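PDB 3LTO: mevalonate diphosphate decarboxylase from Legionella pneumophila, which probably catalyses the ATP-dependent decarboxylation of mevalonate diphosphate to isopentenyl diphosphate, a step of isoprenoid biosynthesis. Local coordinates for residues N29-Y34 and A159-D164; P134-Q139 and S153-W158; L171-L176 and N221-K226; D276-T281 and L290-D295. All blocks are in the same frame, centred on the assembly; numbering follows the deposited sequence.

Contact 1 of 4, residues N29-Y34 and A159-D164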
loop_
_atom_site.group_PDB
_atom_site.type_symbol
_atom_site.label_atom_id
_atom_site.label_comp_id
_atom_site.label_asym_id
_atom_site.label_seq_id
_atom_site.Cartn_x
_atom_site.Cartn_y
_atom_site.Cartn_z
ATOM N N ASN A 29 -5.301 -1.957 10.395
ATOM C CA ASN A 29 -6.464 -1.198 9.989
ATOM C C ASN A 29 -6.046 0.200 9.600
ATOM O O ASN A 29 -4.971 0.664 9.968
ATOM C CB ASN A 29 -7.554 -1.167 11.079
ATOM C CG ASN A 29 -7.079 -0.566 12.387
ATOM O OD1 ASN A 29 -6.753 -1.291 13.332
ATOM N ND2 ASN A 29 -7.042 0.762 12.454
ATOM N N SER A 30 -6.887 0.852 8.816
ATOM C CA SER A 30 -6.605 2.199 8.380
ATOM C C SER A 30 -6.704 3.139 9.570
ATOM O O SER A 30 -7.205 2.768 10.642
ATOM C CB SER A 30 -7.609 2.625 7.310
ATOM O OG SER A 30 -7.515 1.792 6.171
ATOM N N SER A 31 -6.217 4.358 9.369
ATOM C CA SER A 31 -6.265 5.387 10.395
ATOM C C SER A 31 -6.540 6.735 9.735
ATOM O O SER A 31 -6.141 6.972 8.592
ATOM C CB SER A 31 -4.952 5.420 11.189
ATOM O OG SER A 31 -3.822 5.642 10.354
ATOM N N LEU A 32 -7.247 7.604 10.454
ATOM C CA LEU A 32 -7.607 8.936 9.971
ATOM C C LEU A 32 -7.263 9.984 11.031
ATOM O O LEU A 32 -7.684 9.864 12.187
ATOM C CB LEU A 32 -9.108 9.000 9.675
ATOM C CG LEU A 32 -9.657 10.368 9.278
ATOM C CD1 LEU A 32 -9.378 10.625 7.814
ATOM C CD2 LEU A 32 -11.140 10.409 9.530
ATOM N N SER A 33 -6.519 11.016 10.643
ATOM C CA SER A 33 -6.138 12.040 11.601
ATOM C C SER A 33 -6.249 13.462 11.069
ATOM O O SER A 33 -6.281 13.691 9.859
ATOM C CB SER A 33 -4.706 11.792 12.082
ATOM O OG SER A 33 -3.795 11.863 10.998
ATOM N N TYR A 34 -6.317 14.411 11.997
ATOM C CA TYR A 34 -6.392 15.822 11.656
ATOM C C TYR A 34 -4.984 16.373 11.846
ATOM O O TYR A 34 -4.341 16.091 12.856
ATOM C CB TYR A 34 -7.347 16.555 12.593
ATOM C CG TYR A 34 -7.521 18.018 12.235
ATOM C CD1 TYR A 34 -8.035 18.392 10.994
ATOM C CD2 TYR A 34 -7.149 19.026 13.122
ATOM C CE1 TYR A 34 -8.171 19.731 10.644
ATOM C CE2 TYR A 34 -7.281 20.371 12.778
ATOM C CZ TYR A 34 -7.792 20.713 11.538
ATOM O OH TYR A 34 -7.915 22.038 11.183
ATOM N N ALA A 159 -5.535 13.327 6.894
ATOM C CA ALA A 159 -4.720 12.259 6.326
ATOM C C ALA A 159 -5.350 10.896 6.541
ATOM O O ALA A 159 -5.763 10.565 7.646
ATOM C CB ALA A 159 -3.327 12.280 6.939
ATOM N N LEU A 160 -5.423 10.108 5.476
ATOM C CA LEU A 160 -5.977 8.770 5.566
ATOM C C LEU A 160 -4.877 7.796 5.199
ATOM O O LEU A 160 -4.277 7.894 4.132
ATOM C CB LEU A 160 -7.162 8.591 4.617
ATOM C CG LEU A 160 -7.762 7.177 4.604
ATOM C CD1 LEU A 160 -8.380 6.873 5.955
ATOM C CD2 LEU A 160 -8.809 7.061 3.504
ATOM N N TRP A 161 -4.611 6.864 6.106
ATOM C CA TRP A 161 -3.578 5.857 5.920
ATOM C C TRP A 161 -4.258 4.497 5.790
ATOM O O TRP A 161 -4.946 4.042 6.705
ATOM C CB TRP A 161 -2.626 5.903 7.127
ATOM C CG TRP A 161 -1.529 4.870 7.170
ATOM C CD1 TRP A 161 -1.081 4.095 6.144
ATOM C CD2 TRP A 161 -0.731 4.528 8.309
ATOM N NE1 TRP A 161 -0.050 3.285 6.570
ATOM C CE2 TRP A 161 0.186 3.533 7.896
ATOM C CE3 TRP A 161 -0.700 4.967 9.642
ATOM C CZ2 TRP A 161 1.125 2.965 8.770
ATOM C CZ3 TRP A 161 0.229 4.404 10.513
ATOM C CH2 TRP A 161 1.131 3.413 10.071
ATOM N N THR A 162 -4.091 3.872 4.632
ATOM C CA THR A 162 -4.669 2.562 4.366
ATOM C C THR A 162 -3.595 1.733 3.693
ATOM O O THR A 162 -3.035 2.152 2.687
ATOM C CB THR A 162 -5.875 2.655 3.416
ATOM O OG1 THR A 162 -6.957 3.325 4.070
ATOM C CG2 THR A 162 -6.326 1.267 3.000
ATOM N N GLY A 163 -3.305 0.559 4.241
ATOM C CA GLY A 163 -2.277 -0.277 3.653
ATOM C C GLY A 163 -0.940 0.438 3.695
ATOM O O GLY A 163 -0.548 0.966 4.741
ATOM N N ASP A 164 -0.232 0.474 2.570
ATOM C CA ASP A 164 1.060 1.151 2.550
ATOM C C ASP A 164 0.975 2.512 1.877
ATOM O O ASP A 164 1.993 3.070 1.463
ATOM C CB ASP A 164 2.132 0.291 1.860
ATOM C CG ASP A 164 1.814 0.006 0.406
ATOM O OD1 ASP A 164 1.365 0.935 -0.297
ATOM O OD2 ASP A 164 2.030 -1.142 -0.038
#

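Contact 2 of 4, residues P134-Q139 and S153-W158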
loop_
_atom_site.group_PDB
_atom_site.type_symbol
_atom_site.label_atom_id
_atom_site.label_comp_id
_atom_site.label_asym_id
_atom_site.label_seq_id
_atom_site.Cartn_x
_atom_site.Cartn_y
_atom_site.Cartn_z
ATOM N N PRO A 134 13.683 13.217 -2.146
ATOM C CA PRO A 134 12.543 12.301 -2.277
ATOM C C PRO A 134 11.205 13.044 -2.246
ATOM O O PRO A 134 11.063 14.072 -1.576
ATOM C CB PRO A 134 12.700 11.366 -1.072
ATOM C CG PRO A 134 14.153 11.489 -0.698
ATOM C CD PRO A 134 14.434 12.946 -0.908
ATOM N N SER A 135 10.229 12.517 -2.973
ATOM C CA SER A 135 8.902 13.116 -3.012
ATOM C C SER A 135 8.290 13.065 -1.617
ATOM O O SER A 135 8.826 12.422 -0.714
ATOM C CB SER A 135 8.004 12.334 -3.961
ATOM O OG SER A 135 7.801 11.025 -3.456
ATOM N N ILE A 136 7.155 13.734 -1.453
ATOM C CA ILE A 136 6.468 13.746 -0.174
ATOM C C ILE A 136 6.089 12.319 0.212
ATOM O O ILE A 136 6.314 11.893 1.342
ATOM C CB ILE A 136 5.180 14.586 -0.241
ATOM C CG1 ILE A 136 5.509 16.020 -0.653
ATOM C CG2 ILE A 136 4.464 14.555 1.114
ATOM C CD1 ILE A 136 6.415 16.745 0.309
ATOM N N ASP A 137 5.517 11.581 -0.736
ATOM C CA ASP A 137 5.092 10.211 -0.482
ATOM C C ASP A 137 6.245 9.302 -0.096
ATOM O O ASP A 137 6.098 8.429 0.757
ATOM C CB ASP A 137 4.368 9.638 -1.707
ATOM C CG ASP A 137 3.076 10.380 -2.026
ATOM O OD1 ASP A 137 2.650 11.231 -1.213
ATOM O OD2 ASP A 137 2.482 10.110 -3.092
ATOM N N GLU A 138 7.396 9.496 -0.722
ATOM C CA GLU A 138 8.544 8.669 -0.398
ATOM C C GLU A 138 9.036 9.013 0.996
ATOM O O GLU A 138 9.477 8.148 1.743
ATOM C CB GLU A 138 9.661 8.898 -1.407
ATOM C CG GLU A 138 9.260 8.536 -2.819
ATOM C CD GLU A 138 10.395 8.692 -3.807
ATOM O OE1 GLU A 138 10.848 9.841 -4.033
ATOM O OE2 GLU A 138 10.830 7.654 -4.350
ATOM N N GLN A 139 8.960 10.289 1.344
ATOM C CA GLN A 139 9.414 10.728 2.652
ATOM C C GLN A 139 8.517 10.180 3.754
ATOM O O GLN A 139 8.995 9.792 4.814
ATOM C CB GLN A 139 9.455 12.257 2.705
ATOM C CG GLN A 139 10.754 12.823 2.196
ATOM C CD GLN A 139 10.769 14.328 2.200
ATOM O OE1 GLN A 139 10.618 14.959 1.155
ATOM N NE2 GLN A 139 10.938 14.917 3.380
ATOM N N SER A 153 1.666 12.945 9.171
ATOM C CA SER A 153 1.977 14.364 9.320
ATOM C C SER A 153 2.437 15.045 8.031
ATOM O O SER A 153 2.600 16.260 8.001
ATOM C CB SER A 153 3.027 14.564 10.416
ATOM O OG SER A 153 2.454 14.336 11.693
ATOM N N PHE A 154 2.629 14.255 6.976
ATOM C CA PHE A 154 3.066 14.760 5.677
ATOM C C PHE A 154 1.899 15.246 4.812
ATOM O O PHE A 154 2.094 15.655 3.662
ATOM C CB PHE A 154 3.830 13.659 4.928
ATOM C CG PHE A 154 5.194 13.390 5.488
ATOM C CD1 PHE A 154 6.306 14.059 4.989
ATOM C CD2 PHE A 154 5.360 12.532 6.572
ATOM C CE1 PHE A 154 7.563 13.886 5.566
ATOM C CE2 PHE A 154 6.618 12.351 7.159
ATOM C CZ PHE A 154 7.718 13.031 6.654
ATOM N N TYR A 155 0.690 15.196 5.362
ATOM C CA TYR A 155 -0.495 15.617 4.623
ATOM C C TYR A 155 -1.376 16.466 5.524
ATOM O O TYR A 155 -1.309 16.351 6.742
ATOM C CB TYR A 155 -1.265 14.383 4.142
ATOM C CG TYR A 155 -0.384 13.410 3.388
ATOM C CD1 TYR A 155 -0.156 13.559 2.020
ATOM C CD2 TYR A 155 0.281 12.381 4.059
ATOM C CE1 TYR A 155 0.713 12.713 1.337
ATOM C CE2 TYR A 155 1.157 11.528 3.384
ATOM C CZ TYR A 155 1.369 11.704 2.024
ATOM O OH TYR A 155 2.258 10.893 1.356
ATOM N N ALA A 156 -2.195 17.315 4.910
ATOM C CA ALA A 156 -3.100 18.205 5.627
ATOM C C ALA A 156 -4.209 18.665 4.678
ATOM O O ALA A 156 -4.023 18.666 3.459
ATOM C CB ALA A 156 -2.329 19.407 6.152
ATOM N N PRO A 157 -5.376 19.059 5.224
ATOM C CA PRO A 157 -5.677 19.082 6.658
ATOM C C PRO A 157 -6.077 17.726 7.248
ATOM O O PRO A 157 -6.102 17.561 8.464
ATOM C CB PRO A 157 -6.792 20.122 6.753
ATOM C CG PRO A 157 -7.544 19.884 5.486
ATOM C CD PRO A 157 -6.424 19.769 4.468
ATOM N N TRP A 158 -6.395 16.761 6.393
ATOM C CA TRP A 158 -6.758 15.422 6.860
ATOM C C TRP A 158 -5.905 14.374 6.163
ATOM O O TRP A 158 -5.596 14.502 4.980
ATOM C CB TRP A 158 -8.231 15.111 6.582
ATOM C CG TRP A 158 -9.189 15.987 7.303
ATOM C CD1 TRP A 158 -9.727 17.159 6.855
ATOM C CD2 TRP A 158 -9.696 15.790 8.630
ATOM N NE1 TRP A 158 -10.539 17.706 7.827
ATOM C CE2 TRP A 158 -10.535 16.887 8.924
ATOM C CE3 TRP A 158 -9.520 14.794 9.598
ATOM C CZ2 TRP A 158 -11.196 17.017 10.150
ATOM C CZ3 TRP A 158 -10.175 14.923 10.818
ATOM C CH2 TRP A 158 -11.004 16.028 11.083
#

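Contact 3 of 4, residues L171-L176 and N221-K226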
loop_
_atom_site.group_PDB
_atom_site.type_symbol
_atom_site.label_atom_id
_atom_site.label_comp_id
_atom_site.label_asym_id
_atom_site.label_seq_id
_atom_site.Cartn_x
_atom_site.Cartn_y
_atom_site.Cartn_z
ATOM N N LEU A 171 -12.026 16.297 3.214
ATOM C CA LEU A 171 -13.195 16.237 4.074
ATOM C C LEU A 171 -13.756 17.640 4.296
ATOM O O LEU A 171 -13.026 18.625 4.246
ATOM C CB LEU A 171 -12.841 15.564 5.404
ATOM C CG LEU A 171 -12.451 14.087 5.248
ATOM C CD1 LEU A 171 -12.071 13.499 6.590
ATOM C CD2 LEU A 171 -13.608 13.308 4.639
ATOM N N PRO A 172 -15.072 17.734 4.537
ATOM C CA PRO A 172 -15.873 18.941 4.773
ATOM C C PRO A 172 -15.422 19.966 5.816
ATOM O O PRO A 172 -15.755 21.144 5.695
ATOM C CB PRO A 172 -17.248 18.374 5.118
ATOM C CG PRO A 172 -17.291 17.109 4.348
ATOM C CD PRO A 172 -15.928 16.537 4.606
ATOM N N TYR A 173 -14.687 19.541 6.839
ATOM C CA TYR A 173 -14.264 20.473 7.880
ATOM C C TYR A 173 -12.785 20.848 7.818
ATOM O O TYR A 173 -11.934 20.011 7.538
ATOM C CB TYR A 173 -14.601 19.889 9.252
ATOM C CG TYR A 173 -16.074 19.606 9.423
ATOM C CD1 TYR A 173 -16.986 20.643 9.628
ATOM C CD2 TYR A 173 -16.564 18.304 9.355
ATOM C CE1 TYR A 173 -18.352 20.389 9.761
ATOM C CE2 TYR A 173 -17.930 18.037 9.485
ATOM C CZ TYR A 173 -18.815 19.083 9.688
ATOM O OH TYR A 173 -20.160 18.825 9.822
ATOM N N LYS A 174 -12.494 22.117 8.083
ATOM C CA LYS A 174 -11.128 22.633 8.054
ATOM C C LYS A 174 -11.024 23.774 9.068
ATOM O O LYS A 174 -12.034 24.313 9.513
ATOM C CB LYS A 174 -10.799 23.154 6.649
ATOM C CG LYS A 174 -11.068 22.142 5.528
ATOM C CD LYS A 174 -11.139 22.814 4.158
ATOM C CE LYS A 174 -11.467 21.807 3.050
ATOM N NZ LYS A 174 -12.803 21.161 3.231
ATOM N N ASP A 175 -9.805 24.151 9.424
ATOM C CA ASP A 175 -9.614 25.215 10.394
ATOM C C ASP A 175 -10.428 24.912 11.647
ATOM O O ASP A 175 -11.280 25.698 12.050
ATOM C CB ASP A 175 -10.053 26.567 9.819
ATOM C CG ASP A 175 -9.209 27.004 8.633
ATOM O OD1 ASP A 175 -7.962 26.949 8.734
ATOM O OD2 ASP A 175 -9.788 27.414 7.603
ATOM N N LEU A 176 -10.178 23.760 12.255
ATOM C CA LEU A 176 -10.890 23.389 13.468
ATOM C C LEU A 176 -10.198 24.039 14.653
ATOM O O LEU A 176 -9.015 24.362 14.583
ATOM C CB LEU A 176 -10.865 21.875 13.657
ATOM C CG LEU A 176 -11.472 21.018 12.549
ATOM C CD1 LEU A 176 -11.189 19.547 12.848
ATOM C CD2 LEU A 176 -12.977 21.286 12.441
ATOM N N ASN A 221 -18.833 8.483 6.363
ATOM C CA ASN A 221 -20.202 8.785 5.953
ATOM C C ASN A 221 -20.718 9.979 6.747
ATOM O O ASN A 221 -21.514 10.768 6.243
ATOM C CB ASN A 221 -21.136 7.588 6.186
ATOM C CG ASN A 221 -20.941 6.479 5.163
ATOM O OD1 ASN A 221 -20.824 6.738 3.960
ATOM N ND2 ASN A 221 -20.921 5.236 5.632
ATOM N N ALA A 222 -20.268 10.104 7.992
ATOM C CA ALA A 222 -20.689 11.217 8.843
ATOM C C ALA A 222 -20.143 12.509 8.246
ATOM O O ALA A 222 -20.859 13.505 8.143
ATOM C CB ALA A 222 -20.168 11.031 10.268
ATOM N N PHE A 223 -18.873 12.481 7.846
ATOM C CA PHE A 223 -18.243 13.645 7.238
ATOM C C PHE A 223 -18.999 14.077 5.976
ATOM O O PHE A 223 -19.366 15.244 5.836
ATOM C CB PHE A 223 -16.781 13.332 6.901
ATOM C CG PHE A 223 -15.836 13.543 8.055
ATOM C CD1 PHE A 223 -15.408 14.826 8.394
ATOM C CD2 PHE A 223 -15.389 12.468 8.817
ATOM C CE1 PHE A 223 -14.550 15.034 9.472
ATOM C CE2 PHE A 223 -14.529 12.663 9.898
ATOM C CZ PHE A 223 -14.109 13.953 10.227
ATOM N N GLU A 224 -19.232 13.131 5.073
ATOM C CA GLU A 224 -19.946 13.404 3.829
ATOM C C GLU A 224 -21.280 14.091 4.093
ATOM O O GLU A 224 -21.663 15.009 3.374
ATOM C CB GLU A 224 -20.181 12.094 3.061
ATOM C CG GLU A 224 -21.218 12.171 1.939
ATOM C CD GLU A 224 -20.722 12.909 0.705
ATOM O OE1 GLU A 224 -19.757 12.425 0.070
ATOM O OE2 GLU A 224 -21.302 13.973 0.368
ATOM N N ASN A 225 -21.983 13.648 5.129
ATOM C CA ASN A 225 -23.278 14.229 5.462
ATOM C C ASN A 225 -23.197 15.440 6.387
ATOM O O ASN A 225 -24.226 15.941 6.828
ATOM C CB ASN A 225 -24.188 13.183 6.112
ATOM C CG ASN A 225 -24.433 11.982 5.219
ATOM O OD1 ASN A 225 -24.750 12.124 4.038
ATOM N ND2 ASN A 225 -24.302 10.788 5.785
ATOM N N LYS A 226 -21.995 15.915 6.687
ATOM C CA LYS A 226 -21.864 17.059 7.584
ATOM C C LYS A 226 -22.669 16.764 8.847
ATOM O O LYS A 226 -23.446 17.597 9.316
ATOM C CB LYS A 226 -22.412 18.325 6.917
ATOM C CG LYS A 226 -21.714 18.702 5.621
ATOM C CD LYS A 226 -20.419 19.458 5.870
ATOM C CE LYS A 226 -20.697 20.920 6.192
ATOM N NZ LYS A 226 -19.451 21.711 6.400
#

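Contact 4 of 4, residues D276-T281 and L290-D295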
loop_
_atom_site.group_PDB
_atom_site.type_symbol
_atom_site.label_atom_id
_atom_site.label_comp_id
_atom_site.label_asym_id
_atom_site.label_seq_id
_atom_site.Cartn_x
_atom_site.Cartn_y
_atom_site.Cartn_z
ATOM N N ASP A 276 -25.243 20.379 20.669
ATOM C CA ASP A 276 -24.057 20.569 19.844
ATOM C C ASP A 276 -22.850 20.624 20.782
ATOM O O ASP A 276 -22.983 20.935 21.970
ATOM C CB ASP A 276 -24.182 21.874 19.042
ATOM C CG ASP A 276 -23.054 22.063 18.034
ATOM O OD1 ASP A 276 -22.559 21.057 17.487
ATOM O OD2 ASP A 276 -22.671 23.228 17.773
ATOM N N GLY A 277 -21.674 20.309 20.257
ATOM C CA GLY A 277 -20.491 20.336 21.095
ATOM C C GLY A 277 -19.223 19.976 20.352
ATOM O O GLY A 277 -19.180 20.007 19.123
ATOM N N PRO A 278 -18.164 19.614 21.083
ATOM C CA PRO A 278 -16.900 19.255 20.451
ATOM C C PRO A 278 -16.741 17.771 20.135
ATOM O O PRO A 278 -17.427 16.915 20.696
ATOM C CB PRO A 278 -15.887 19.705 21.485
ATOM C CG PRO A 278 -16.554 19.289 22.754
ATOM C CD PRO A 278 -17.999 19.729 22.545
ATOM N N VAL A 279 -15.834 17.477 19.213
ATOM C CA VAL A 279 -15.525 16.102 18.887
ATOM C C VAL A 279 -14.430 15.830 19.917
ATOM O O VAL A 279 -13.600 16.705 20.188
ATOM C CB VAL A 279 -15.000 15.980 17.445
ATOM C CG1 VAL A 279 -14.249 14.669 17.265
ATOM C CG2 VAL A 279 -16.177 16.058 16.471
ATOM N N VAL A 280 -14.446 14.638 20.507
ATOM C CA VAL A 280 -13.494 14.280 21.547
ATOM C C VAL A 280 -12.723 12.997 21.272
ATOM O O VAL A 280 -13.283 12.023 20.772
ATOM C CB VAL A 280 -14.231 14.129 22.907
ATOM C CG1 VAL A 280 -13.233 13.872 24.030
ATOM C CG2 VAL A 280 -15.054 15.381 23.184
ATOM N N THR A 281 -11.434 13.013 21.599
ATOM C CA THR A 281 -10.580 11.845 21.425
ATOM C C THR A 281 -9.490 11.851 22.466
ATOM O O THR A 281 -9.217 12.875 23.094
ATOM C CB THR A 281 -9.838 11.815 20.087
ATOM O OG1 THR A 281 -10.527 12.609 19.122
ATOM C CG2 THR A 281 -9.748 10.407 19.596
ATOM N N LEU A 290 -10.112 18.144 22.450
ATOM C CA LEU A 290 -11.360 18.706 21.986
ATOM C C LEU A 290 -11.124 19.281 20.592
ATOM O O LEU A 290 -10.078 19.871 20.326
ATOM C CB LEU A 290 -11.829 19.827 22.916
ATOM C CG LEU A 290 -12.063 19.541 24.402
ATOM C CD1 LEU A 290 -12.722 20.766 25.031
ATOM C CD2 LEU A 290 -12.966 18.311 24.569
ATOM N N LEU A 291 -12.100 19.093 19.710
ATOM C CA LEU A 291 -12.046 19.611 18.350
ATOM C C LEU A 291 -13.377 20.291 18.087
ATOM O O LEU A 291 -14.440 19.682 18.252
ATOM C CB LEU A 291 -11.817 18.482 17.340
ATOM C CG LEU A 291 -10.398 17.912 17.317
ATOM C CD1 LEU A 291 -10.334 16.723 16.372
ATOM C CD2 LEU A 291 -9.424 19.001 16.880
ATOM N N TYR A 292 -13.312 21.560 17.699
ATOM C CA TYR A 292 -14.498 22.366 17.425
ATOM C C TYR A 292 -14.453 22.863 15.994
ATOM O O TYR A 292 -13.376 23.040 15.431
ATOM C CB TYR A 292 -14.531 23.598 18.334
ATOM C CG TYR A 292 -14.857 23.352 19.787
ATOM C CD1 TYR A 292 -16.176 23.228 20.212
ATOM C CD2 TYR A 292 -13.847 23.292 20.745
ATOM C CE1 TYR A 292 -16.483 23.054 21.557
ATOM C CE2 TYR A 292 -14.142 23.122 22.095
ATOM C CZ TYR A 292 -15.460 23.005 22.492
ATOM O OH TYR A 292 -15.761 22.848 23.825
ATOM N N ARG A 293 -15.628 23.093 15.417
ATOM C CA ARG A 293 -15.721 23.620 14.064
ATOM C C ARG A 293 -15.319 25.094 14.112
ATOM O O ARG A 293 -15.404 25.729 15.162
ATOM C CB ARG A 293 -17.157 23.516 13.549
ATOM C CG ARG A 293 -17.620 22.116 13.226
ATOM C CD ARG A 293 -18.992 22.127 12.570
ATOM N NE ARG A 293 -20.053 21.832 13.525
ATOM C CZ ARG A 293 -20.621 22.725 14.323
ATOM N NH1 ARG A 293 -20.242 23.989 14.276
ATOM N NH2 ARG A 293 -21.544 22.343 15.188
ATOM N N SER A 294 -14.886 25.638 12.979
ATOM C CA SER A 294 -14.488 27.040 12.919
ATOM C C SER A 294 -15.653 27.937 13.324
ATOM O O SER A 294 -15.441 29.048 13.795
ATOM C CB SER A 294 -14.028 27.408 11.511
ATOM O OG SER A 294 -15.085 27.237 10.584
ATOM N N ASP A 295 -16.880 27.454 13.154
ATOM C CA ASP A 295 -18.060 28.238 13.526
ATOM C C ASP A 295 -18.512 27.989 14.970
ATOM O O ASP A 295 -19.571 28.458 15.379
ATOM C CB ASP A 295 -19.233 27.940 12.587
ATOM C CG ASP A 295 -19.837 26.569 12.823
ATOM O OD1 ASP A 295 -19.164 25.564 12.539
ATOM O OD2 ASP A 295 -20.987 26.496 13.304
#

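Contact 1 of 4, residues N29-Y34 and A159-D164
The indole of Trp161 meets Ser31 across two antiparallel strands. Ser31 OG approaches this ring obliquely and comes 3.3 Å from Trp161 CE3. Its torsion places OG between the backbone N and the carbonyl carbon (chi1 58°), near the indole. Arg152 NE is hydrogen-bonded to Ser31 OG. Elsewhere the indole packs against Tyr16, with the ring planes about 50° apart.

The backbones pair at Ser31 and Trp161 and again at Ser33 and Ala159, both hydrogen-bonded pairs. Trp161 N reaches Ser31 O at 2.9 Å in a nearly straight hydrogen bond, 176° at the hydrogen. Ser33 N binds Ala159 O at 3.1 Å. Leu32 and Leu160 form the non-hydrogen-bonded pair between them. Their side chains lie on the sheet face away from Trp161, and the two CD1 atoms come within 4.3 Å. On that side Leu32 also touches Leu219 of helix 208-224.

Past the Ser31-Trp161 pair a side-chain bond takes over. Thr162 OG1 donates to Ser30 OG at 2.7 Å. Ser30 OG is also hydrogen-bonded to Gly310 O of the second subunit, so the end of this strand pair is tied into the dimer.

The pairing joins strands 31-47 and 158-162 in the mixed sheet of the N-terminal domain. The leucine face is apolar and suits helix packing. The other face is mixed: the hydroxyls of Ser31 and Ser33 lie beside Ala159 and the Trp161 indole. A sulfate ion lies about 4 Å from the Ser31 side chain. It probably comes from the crystallisation liquor and hints at, but does not establish, an anion-binding pocket.

Contact 2 of 4, residues P134-Q139 and S153-W158
One side-chain hydrogen bond crosses this contact, from Tyr155 OH to Asp137 OD1, at 2.6 Å. The oxygen lies at the edge of the tyrosine ring and near its plane. The hydroxyl comes from above the carboxylate plane, 39° out of it. Asp137 CG is anti to the carbonyl carbon (chi1 -64°); its carboxylate reaches Tyr155. The two side chains cross at about a right angle.

The apolar contacts lie beside this bond. Ile136 CG2 is 4.0 Å from Phe154 CB and 4.2 Å from Tyr155 CE1, so this one methyl packs against both aromatic residues. It also lies against Phe154 O, at 3.6 Å. The phenylalanine ring has the backbone carbon of Gln139 over one face, 4.1 Å above the plane and offset toward the rim. Its CE1 touches Gln139 CB at 3.8 Å. Ala115 and Lys119 of helix 110-129 also pack on this ring. Tyr155 rests against Val166 and Ala168 of strand 165-168.

Capping bonds shape the helical side. Ser135 is the N-cap of helix 136-144, and it forms a capping box with Glu138. Glu138 N donates to Ser135 OG, and Ser135 N returns a bond of 2.9 Å to Glu138 OE1, on its anti lone pair.

The contact therefore pins the first turn of helix 136-144 to the loop that leads into strand 158-162, at the surface of the N-terminal domain. Asp137 sits in that first turn, where the helix end would probably stabilise its negative charge. A charged carboxylate is a strong acceptor, which fits the short bond from the tyrosine hydroxyl.

Contact 3 of 4, residues L171-L176 and N221-K226
Phe223 O accepts a 2.8 Å hydrogen bond from Lys226 N, and Pro172 CG of the facing loop packs against the same oxygen at 3.2 Å. The bond belongs to a Schellman motif that ends helix 208-224, with Lys226 at positive phi (51°) as its C-prime residue. No hydrogen bond runs between the two segments; the contact is one of rings and carbon chains.

Phe223 is at its heart. Leu171 CD1 sits over the centre of the phenyl ring, 3.9 Å from the centroid, in a CH-pi contact only 4° off the ring normal. Phe223 CD1 in turn meets the edge of the Tyr173 ring near its plane, 3.8 Å from Tyr173 CD2. Trp158 adds an edge-to-face contact with Phe223, and Trp228 does so with Tyr173.

The loop after strand 165-168 is thus packed on the C-terminal end of a helix from the C-terminal domain. The Lys226 chain bends at chi2 (-82°), which places CD against Pro172, and again at chi3. Tyr173 OH lies 3.3 Å from Lys226 CA. The tightest carbon pair is Pro172 CB to Lys226 CD, at 3.4 Å.

Contact 4 of 4, residues D276-T281 and L290-D295
Asp276 and Arg293 reach toward each other tip to tip and form a salt bridge. Arg293 NH2 lies 2.8 Å from Asp276 OD1 and makes a weak hydrogen bond to OD2 of the same residue. Carboxylate and guanidinium are nearly coplanar, 7° apart, and the single NH2 lies close to both oxygens. Asp276 CG is anti to the backbone N (chi1 -173°), and its carboxylate reaches Arg293.

Next to this pair, Pro278 packs on Tyr292. Pro278 CB sits over one face of the phenol ring, 3.6 Å from the centroid and somewhat toward the rim, in a CH-pi contact. The two side chains lie side by side and point the same way.

The backbone pairs further along. Val279 and Leu291 form a hydrogen-bonded antiparallel pair, with Val279 N to Leu291 O at 2.8 Å. Val280 and Leu290 follow as the non-hydrogen-bonded pair, and Val280 CG2 meets Leu290 CD2 at 3.9 Å. These strands are a beta hairpin, and strand 279-281 is the outermost one at its end of the four-stranded antiparallel sheet.

A second shell steadies the first. Asp295 OD1 takes a 2.6 Å salt bridge from Arg293 NH1. Trp228 makes a cation-pi contact with Arg293, and Gly277 O accepts from Trp228 NE1 and from Gln296 NE2. Phe303 and Ala300 of helix 297-308 touch Tyr292.

One arginine is thus shared by two carboxylates. Its positive charge would offset the repulsion between them. With NH1 and NH2 each engaged by a different aspartate, rotation of the guanidinium is probably limited.

From the N terminus, contact 1 opens first and closes a long loop when strand 158-162 returns beside strand 31-47. Contact 2 is nested inside it, closing the short loop that holds the rest of helix 136-144 and running into strand 158-162. Contacts 3 and 4 follow in series, and none of the four cross. Contact 3 closes a loop of 44 residues with strand 177-182 and most of helix 208-224. Contact 4 closes only a short hairpin in the C-terminal sheet. Trp158 of contact 2 ties the N-terminal sheet to contact 3: its NE1 probably bonds to Tyr173 O at 2.7 Å. Leu32 touches Leu171 and Phe223, while Tyr173 packs on Arg293 of contact 4.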